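Local coordinates for putative NADPH-dependent oxidoreductase (Desulfitobacterium hafniense DCB-2, PDB 3DB2), which is of unproven function but probably catalyses NADPH-dependent oxidation or reduction of a still unidentified substrate, as a Rossmann-fold member of the GFO/IDH/MocA family, at residues G130-M135 with L252-D257; S148-V153 with F241-Y246; A198-F203 with N217-E222. All coordinates share one frame; numbering follows the deposited sequence. Where two conformers were deposited one is given.

All three contacts lie on the large mixed sheet of the C-terminal domain, the domain of a GFO/IDH/MocA protein that accompanies the nucleotide-binding Rossmann domain. Contact 1 lays helix 130-140 on one face of that sheet, while contacts 2 and 3 are antiparallel strand pairs within it. Contacts 1 and 2 have centres about 10 Å apart and touch directly: Leu252 N lies 2.8 Å from Val245 O, a probable hydrogen bond between neighbouring strands. Contact 3 is about 14 Å from contact 2, centre to centre, and about 22 Å from contact 1. Along the chain it is nested inside contact 2, which is nested inside contact 1. Each contact also reaches the second subunit.

Contact 1 (G130-M135 with L252-D257); sequences GALRKM and LFYQLD
Helix 130-140 packs on the large mixed sheet of the GFO/IDH/MocA C-terminal domain, where the axes of residues 130-135 and 252-256 pass 10.5 Å apart and run nearly antiparallel. The contact is purely side chain against side chain, and Tyr254 is its centre. CG of this tyrosine stands anti to the backbone N (chi1 172°), which sends the ring up from the strand toward the helix.

Apolar contacts meet the ring along its length. Ala131 CB presses on Tyr254 CE1 at 3.3 Å, a close fit for two carbons. Leu132 starts out across the interface rather than into it, but its CD2 swings round to 4.0 Å from Tyr254 CE2, the leucine crossing the tyrosine at about a right angle. One helical turn after Ala131, Met135 CG slides past Leu252 CD1 at 4.1 Å, the two side chains running in opposite directions.

A Met-aromatic contact closes the base of the ring. Met135 is a selenomethionine, and its selenium lies 4.6 Å from the Tyr254 ring centroid, placed obliquely at 32° from the ring normal. The same atom is 3.9 Å from Tyr254 CB, and a bend at chi3 (76°) turns the terminal methyl toward Ile243 and Val245 of strand 240-247.

Around this core, Asp268 accepts bonds from Gly130 N and Ala131 N at the helix start, while Met135 also touches Leu273 on the other flanking strand. With every touching residue buried and apolar groups doing the touching, the hold between these two segments is apolar packing, with no directed polar bond.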
# COMPACT_ATOMS: atom_id res chain seq x y z
N GLY C 130 4.94 20.61 -8.29
CA GLY C 130 5.34 20.32 -9.67
C GLY C 130 5.30 18.80 -9.88
O GLY C 130 4.99 18.33 -10.95
N ALA C 131 5.60 18.04 -8.83
CA ALA C 131 5.59 16.58 -8.97
C ALA C 131 4.18 16.09 -9.22
O ALA C 131 4.02 15.23 -10.08
CB ALA C 131 6.17 15.94 -7.74
N LEU C 132 3.16 16.59 -8.53
CA LEU C 132 1.81 16.07 -8.75
C LEU C 132 1.27 16.48 -10.12
O LEU C 132 0.56 15.75 -10.86
CB LEU C 132 0.93 16.55 -7.60
CG LEU C 132 0.77 15.60 -6.42
CD1 LEU C 132 0.09 14.30 -6.85
CD2 LEU C 132 2.13 15.33 -5.78
N ARG C 133 1.63 17.70 -10.52
CA ARG C 133 1.31 18.21 -11.86
C ARG C 133 1.94 17.34 -12.95
O ARG C 133 1.30 17.07 -13.98
CB ARG C 133 1.73 19.66 -12.03
CG ARG C 133 1.03 20.69 -11.17
CD ARG C 133 -0.48 20.61 -11.28
NE ARG C 133 -1.20 21.72 -10.71
CZ ARG C 133 -2.47 21.83 -10.35
NH1 ARG C 133 -3.35 20.86 -10.48
NH2 ARG C 133 -2.92 22.98 -9.85
N LYS C 134 3.16 16.89 -12.74
CA LYS C 134 3.86 16.09 -13.74
C LYS C 134 3.22 14.72 -13.78
O LYS C 134 2.94 14.13 -14.85
CB LYS C 134 5.35 16.07 -13.41
CG LYS C 134 6.20 15.19 -14.30
CD LYS C 134 6.24 15.81 -15.69
CE LYS C 134 6.68 14.78 -16.71
NZ LYS C 134 7.89 15.29 -17.42
N MSE C 135 2.95 14.16 -12.60
CA MSE C 135 2.31 12.84 -12.54
C MSE C 135 0.97 12.85 -13.25
O MSE C 135 0.58 11.89 -13.93
CB MSE C 135 2.19 12.35 -11.09
CG MSE C 135 3.55 12.04 -10.46
SE MSE C 135 3.37 11.86 -8.50
CE MSE C 135 2.58 10.11 -8.59
N LEU C 252 5.11 4.73 -11.50
CA LEU C 252 5.74 5.89 -10.89
C LEU C 252 5.84 5.70 -9.37
O LEU C 252 4.86 5.24 -8.76
CB LEU C 252 4.90 7.13 -11.16
CG LEU C 252 4.52 7.45 -12.58
CD1 LEU C 252 3.52 8.58 -12.63
CD2 LEU C 252 5.78 7.76 -13.38
N PHE C 253 6.97 6.10 -8.84
CA PHE C 253 7.22 6.07 -7.39
C PHE C 253 7.67 7.45 -6.94
O PHE C 253 8.74 7.92 -7.29
CB PHE C 253 8.30 5.06 -7.01
CG PHE C 253 8.08 3.67 -7.57
CD1 PHE C 253 7.02 2.91 -7.11
CD2 PHE C 253 8.95 3.15 -8.53
CE1 PHE C 253 6.83 1.62 -7.61
CE2 PHE C 253 8.74 1.87 -9.05
CZ PHE C 253 7.66 1.14 -8.61
N TYR C 254 6.84 8.09 -6.14
CA TYR C 254 7.07 9.42 -5.60
C TYR C 254 7.23 9.34 -4.07
O TYR C 254 6.46 8.63 -3.42
CB TYR C 254 5.91 10.34 -5.92
CG TYR C 254 5.86 11.71 -5.31
CD1 TYR C 254 6.72 12.72 -5.73
CD2 TYR C 254 4.93 12.03 -4.31
CE1 TYR C 254 6.67 13.97 -5.16
CE2 TYR C 254 4.88 13.31 -3.76
CZ TYR C 254 5.76 14.28 -4.18
OH TYR C 254 5.75 15.56 -3.67
N GLN C 255 8.21 10.07 -3.57
CA GLN C 255 8.52 10.27 -2.18
C GLN C 255 8.70 11.75 -1.88
O GLN C 255 9.41 12.41 -2.63
CB GLN C 255 9.82 9.55 -1.76
CG GLN C 255 9.71 8.06 -1.53
CD GLN C 255 9.17 7.66 -0.17
OE1 GLN C 255 9.03 8.48 0.74
NE2 GLN C 255 8.83 6.38 0.02
N LEU C 256 8.10 12.25 -0.82
CA LEU C 256 8.36 13.64 -0.40
C LEU C 256 8.83 13.71 1.04
O LEU C 256 8.31 12.96 1.87
CB LEU C 256 7.08 14.44 -0.58
CG LEU C 256 7.05 15.86 -0.00
CD1 LEU C 256 7.91 16.75 -0.89
CD2 LEU C 256 5.60 16.28 0.12
N ASP C 257 9.80 14.59 1.34
CA ASP C 257 10.20 14.90 2.70
C ASP C 257 9.28 16.01 3.21
O ASP C 257 9.54 17.18 2.90
CB ASP C 257 11.63 15.41 2.80
CG ASP C 257 12.06 15.69 4.22
OD1 ASP C 257 11.27 15.58 5.17
OD2 ASP C 257 13.27 15.99 4.36

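Contact 2 (S148-V153 with F241-Y246); sequences SSIEAV and FSINVY
Segments 148-153 and 241-246, on neighbouring strands of the C-terminal domain's large mixed sheet, pair antiparallel here at 174° with axes 4.6 Å apart. Tyr246, Glu151 and Val153 lose the most surface to the pairing, and all three project from the face turned to the second subunit.

Glu151 forms a hydrogen-bonded pair with Asn244: Glu151 N donates to Asn244 O at 2.8 Å, and Glu151 O accepts from Asn244 N. Its CG lies anti to the carbonyl carbon, and the extended chain reaches diagonally to Tyr246. There its CG meets the ring edge in plane, while the carboxylate is turned 71° from the ring. Glu151 OE1 is gripped twice, nearly along its C-O axis by Asn244 ND2 and from above the carboxylate plane by Tyr246 OH at 2.7 Å. Glu151 OE2 bonds Tyr230 OH of the second subunit, so this buried acid is well supplied with donors, probably stabilising its charged form.

Tyr246 also lays CD2 3.5 Å from Ser149 OG. Val153 faces Ser242 in another hydrogen-bonded pair, its CB 3.4 Å from Ser242 OG.

On the opposite face, Ile150 stands beside Ile243 and Val245, touching Ile243 CG2 with its own CG2 at 3.8 Å; helices 183-194 and 130-140 pack over this apolar row.

One water bridges the strands on the polar side, donating to Glu151 O at 2.9 Å and hydrogen-bonded to Ser242 OG at 2.8 Å.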
# COMPACT_ATOMS: atom_id res chain seq x y z
N SER C 148 -3.98 1.15 -13.20
CA SER C 148 -4.77 0.11 -12.55
C SER C 148 -5.05 0.51 -11.10
O SER C 148 -6.20 0.60 -10.68
CB SER C 148 -4.10 -1.26 -12.53
OG SER C 148 -2.69 -1.21 -12.31
N SER C 149 -3.96 0.76 -10.38
CA SER C 149 -4.06 1.08 -8.96
C SER C 149 -3.01 2.12 -8.54
O SER C 149 -2.02 2.36 -9.21
CB SER C 149 -3.91 -0.18 -8.12
OG SER C 149 -2.63 -0.76 -8.20
N ILE C 150 -3.27 2.72 -7.37
CA ILE C 150 -2.37 3.67 -6.75
C ILE C 150 -2.26 3.33 -5.26
O ILE C 150 -3.22 2.89 -4.66
CB ILE C 150 -2.82 5.13 -6.92
CG1 ILE C 150 -2.75 5.61 -8.37
CG2 ILE C 150 -2.05 6.06 -5.98
CD1 ILE C 150 -3.39 6.97 -8.54
N GLU C 151 -1.05 3.53 -4.69
CA GLU C 151 -0.87 3.37 -3.26
C GLU C 151 -0.31 4.69 -2.70
O GLU C 151 0.72 5.10 -3.21
CB GLU C 151 0.11 2.24 -2.91
CG GLU C 151 -0.32 0.93 -3.54
CD GLU C 151 0.87 0.00 -3.75
OE1 GLU C 151 2.04 0.44 -3.67
OE2 GLU C 151 0.59 -1.18 -4.06
N ALA C 152 -0.99 5.27 -1.75
CA ALA C 152 -0.62 6.56 -1.18
C ALA C 152 -0.39 6.38 0.31
O ALA C 152 -1.10 5.58 0.93
CB ALA C 152 -1.71 7.60 -1.42
N VAL C 153 0.59 7.07 0.87
CA VAL C 153 0.86 6.92 2.30
C VAL C 153 1.14 8.30 2.88
O VAL C 153 1.85 9.07 2.23
CB VAL C 153 2.06 6.02 2.60
CG1 VAL C 153 2.42 5.98 4.08
CG2 VAL C 153 1.79 4.60 2.09
N PHE C 241 5.72 10.25 3.14
CA PHE C 241 4.74 10.77 2.20
C PHE C 241 5.12 10.15 0.84
O PHE C 241 6.11 10.57 0.26
CB PHE C 241 4.67 12.27 2.09
CG PHE C 241 3.56 12.90 1.27
CD1 PHE C 241 3.44 12.77 -0.11
CD2 PHE C 241 2.59 13.67 1.90
CE1 PHE C 241 2.44 13.33 -0.87
CE2 PHE C 241 1.56 14.23 1.16
CZ PHE C 241 1.47 14.07 -0.20
N SER C 242 4.27 9.22 0.39
CA SER C 242 4.57 8.54 -0.87
C SER C 242 3.31 8.30 -1.70
O SER C 242 2.21 8.25 -1.19
CB SER C 242 5.29 7.23 -0.58
OG SER C 242 4.53 6.39 0.25
N ILE C 243 3.52 8.17 -3.03
CA ILE C 243 2.49 7.82 -3.98
C ILE C 243 3.15 6.89 -5.02
O ILE C 243 4.19 7.25 -5.60
CB ILE C 243 1.89 9.05 -4.69
CG1 ILE C 243 1.44 10.15 -3.73
CG2 ILE C 243 0.74 8.68 -5.63
CD1 ILE C 243 0.71 11.31 -4.37
N ASN C 244 2.55 5.74 -5.21
CA ASN C 244 3.01 4.76 -6.19
C ASN C 244 1.82 4.61 -7.15
O ASN C 244 0.69 4.36 -6.74
CB ASN C 244 3.36 3.40 -5.63
CG ASN C 244 4.43 3.46 -4.55
OD1 ASN C 244 5.36 4.22 -4.68
ND2 ASN C 244 4.29 2.67 -3.51
N VAL C 245 2.08 4.78 -8.42
CA VAL C 245 1.12 4.63 -9.49
C VAL C 245 1.58 3.48 -10.41
O VAL C 245 2.71 3.52 -10.87
CB VAL C 245 1.02 5.92 -10.31
CG1 VAL C 245 -0.06 5.81 -11.36
CG2 VAL C 245 0.77 7.11 -9.39
N TYR C 246 0.69 2.55 -10.63
CA TYR C 246 0.96 1.37 -11.45
C TYR C 246 0.22 1.53 -12.78
O TYR C 246 -1.02 1.65 -12.75
CB TYR C 246 0.48 0.12 -10.71
CG TYR C 246 1.23 -0.01 -9.39
CD1 TYR C 246 2.53 -0.50 -9.37
CD2 TYR C 246 0.68 0.37 -8.17
CE1 TYR C 246 3.23 -0.62 -8.19
CE2 TYR C 246 1.40 0.23 -6.99
CZ TYR C 246 2.68 -0.26 -6.98
OH TYR C 246 3.43 -0.40 -5.81
O HOH W 1 2.85 4.80 -1.31

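Contact 3 (A198-F203 with N217-E222); sequences ARVFNF and NQTLLE
A beta hairpin of the C-terminal domain carries this contact: residues 198-203 and 217-222 run antiparallel at 161°, and a classic beta bulge interrupts their pairing. Ala198 and Arg199 both face Glu222, and Glu222 O accepts from both backbone nitrogens, at 2.8 Å from Ala198 N and 3.2 Å from Arg199 N. Beyond it the pairing is regular, with reciprocal bonds between Phe201 and Leu220 and between Phe203 and Gln218.

The bulge also carries a salt bridge. Arg199 CG sits in the crowded position between the backbone N and the carbonyl carbon (chi1 63°), and the chain bends at chi3. Arg199 NH1 thereby meets Glu222 OE1 at 2.9 Å from above the carboxylate plane, the two flat groups 72° apart. Ala198 CB lies over one face of the guanidinium. Both charges have second partners, Glu348 for Arg199 and Lys205 of the second subunit for Glu222.

On the face turned to helix 324-343, Asn202 spans two residues of the other strand. Its OD1 receives a very short bond, 2.5 Å, from Thr219 OG1, which sits above the carbonyl plane. Its ND2 donates to Asn217 OD1 at 2.8 Å, so both ends of the buried amide are used and its flip is fixed.

Phe203 offers a ring face to the edge of Phe201, whose CE2 lies 3.5 Å above its centre. Phe201 also stacks on Phe201 of the second subunit, and Leu220 meets its own counterpart. A sheet with helices on one face and a partner subunit on the other is typical of the GFO/IDH/MocA C-terminal domain.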
# COMPACT_ATOMS: atom_id res chain seq x y z
N ALA C 198 -15.86 6.04 -5.58
CA ALA C 198 -17.20 5.49 -5.47
C ALA C 198 -17.49 4.87 -4.11
O ALA C 198 -18.59 4.96 -3.55
CB ALA C 198 -17.43 4.45 -6.55
N ARG C 199 -16.55 4.15 -3.55
CA ARG C 199 -16.72 3.43 -2.30
C ARG C 199 -15.38 3.25 -1.57
O ARG C 199 -14.28 3.33 -2.15
CB ARG C 199 -17.35 2.04 -2.48
CG ARG C 199 -16.52 1.06 -3.31
CD ARG C 199 -17.37 -0.19 -3.62
NE ARG C 199 -18.54 0.31 -4.37
CZ ARG C 199 -18.51 0.61 -5.64
NH1 ARG C 199 -17.41 0.44 -6.39
NH2 ARG C 199 -19.65 1.08 -6.14
N VAL C 200 -15.48 3.02 -0.26
CA VAL C 200 -14.42 2.98 0.71
C VAL C 200 -14.51 1.76 1.62
O VAL C 200 -15.63 1.45 2.01
CB VAL C 200 -14.49 4.24 1.62
CG1 VAL C 200 -13.33 4.29 2.59
CG2 VAL C 200 -14.54 5.50 0.78
N PHE C 201 -13.37 1.16 1.97
CA PHE C 201 -13.32 0.20 3.07
C PHE C 201 -12.11 0.61 3.94
O PHE C 201 -11.04 0.92 3.44
CB PHE C 201 -13.27 -1.27 2.65
CG PHE C 201 -13.26 -2.18 3.87
CD1 PHE C 201 -14.48 -2.59 4.40
CD2 PHE C 201 -12.11 -2.61 4.51
CE1 PHE C 201 -14.53 -3.38 5.54
CE2 PHE C 201 -12.16 -3.42 5.63
CZ PHE C 201 -13.38 -3.80 6.15
N ASN C 202 -12.29 0.56 5.26
CA ASN C 202 -11.14 0.86 6.12
C ASN C 202 -11.02 -0.11 7.29
O ASN C 202 -12.02 -0.46 7.90
CB ASN C 202 -11.25 2.29 6.68
CG ASN C 202 -10.05 2.79 7.43
OD1 ASN C 202 -8.96 2.98 6.91
ND2 ASN C 202 -10.18 3.09 8.71
N PHE C 203 -9.79 -0.49 7.63
CA PHE C 203 -9.43 -1.07 8.91
C PHE C 203 -8.64 -0.01 9.68
O PHE C 203 -7.68 0.57 9.13
CB PHE C 203 -8.64 -2.34 8.81
CG PHE C 203 -9.35 -3.62 8.39
CD1 PHE C 203 -10.56 -3.99 8.94
CD2 PHE C 203 -8.75 -4.46 7.45
CE1 PHE C 203 -11.21 -5.17 8.63
CE2 PHE C 203 -9.40 -5.64 7.11
CZ PHE C 203 -10.62 -5.99 7.67
N ASN C 217 -4.64 3.67 10.10
CA ASN C 217 -5.65 3.28 9.16
C ASN C 217 -4.96 2.66 7.91
O ASN C 217 -3.89 3.10 7.54
CB ASN C 217 -6.55 4.37 8.61
CG ASN C 217 -7.31 5.13 9.69
OD1 ASN C 217 -8.33 4.67 10.16
ND2 ASN C 217 -6.74 6.30 9.97
N GLN C 218 -5.66 1.70 7.34
CA GLN C 218 -5.40 1.26 5.96
C GLN C 218 -6.77 1.29 5.27
O GLN C 218 -7.70 0.63 5.70
CB GLN C 218 -4.75 -0.09 5.93
CG GLN C 218 -3.30 0.01 6.39
CD GLN C 218 -2.50 -1.26 6.23
OE1 GLN C 218 -2.99 -2.33 6.62
NE2 GLN C 218 -1.30 -1.22 5.66
N THR C 219 -6.84 2.04 4.18
CA THR C 219 -8.11 2.31 3.51
C THR C 219 -8.01 1.86 2.05
O THR C 219 -7.00 2.25 1.43
CB THR C 219 -8.45 3.81 3.53
OG1 THR C 219 -8.35 4.25 4.88
CG2 THR C 219 -9.86 4.01 3.02
N LEU C 220 -9.02 1.14 1.62
CA LEU C 220 -9.18 0.82 0.20
C LEU C 220 -10.30 1.69 -0.40
O LEU C 220 -11.33 1.95 0.19
CB LEU C 220 -9.52 -0.64 -0.02
CG LEU C 220 -8.49 -1.63 0.51
CD1 LEU C 220 -8.91 -3.05 0.09
CD2 LEU C 220 -7.08 -1.32 0.05
N LEU C 221 -10.06 2.12 -1.62
CA LEU C 221 -10.95 2.90 -2.44
C LEU C 221 -11.18 2.24 -3.79
O LEU C 221 -10.27 1.68 -4.39
CB LEU C 221 -10.38 4.31 -2.66
CG LEU C 221 -9.76 4.96 -1.41
CD1 LEU C 221 -8.47 5.67 -1.76
CD2 LEU C 221 -10.74 5.93 -0.78
N GLU C 222 -12.40 2.29 -4.29
CA GLU C 222 -12.72 1.96 -5.68
C GLU C 222 -13.28 3.24 -6.31
O GLU C 222 -14.15 3.86 -5.68
CB GLU C 222 -13.74 0.87 -5.86
CG GLU C 222 -13.25 -0.51 -5.50
CD GLU C 222 -14.11 -1.58 -6.16
OE1 GLU C 222 -15.35 -1.54 -6.04
OE2 GLU C 222 -13.53 -2.48 -6.79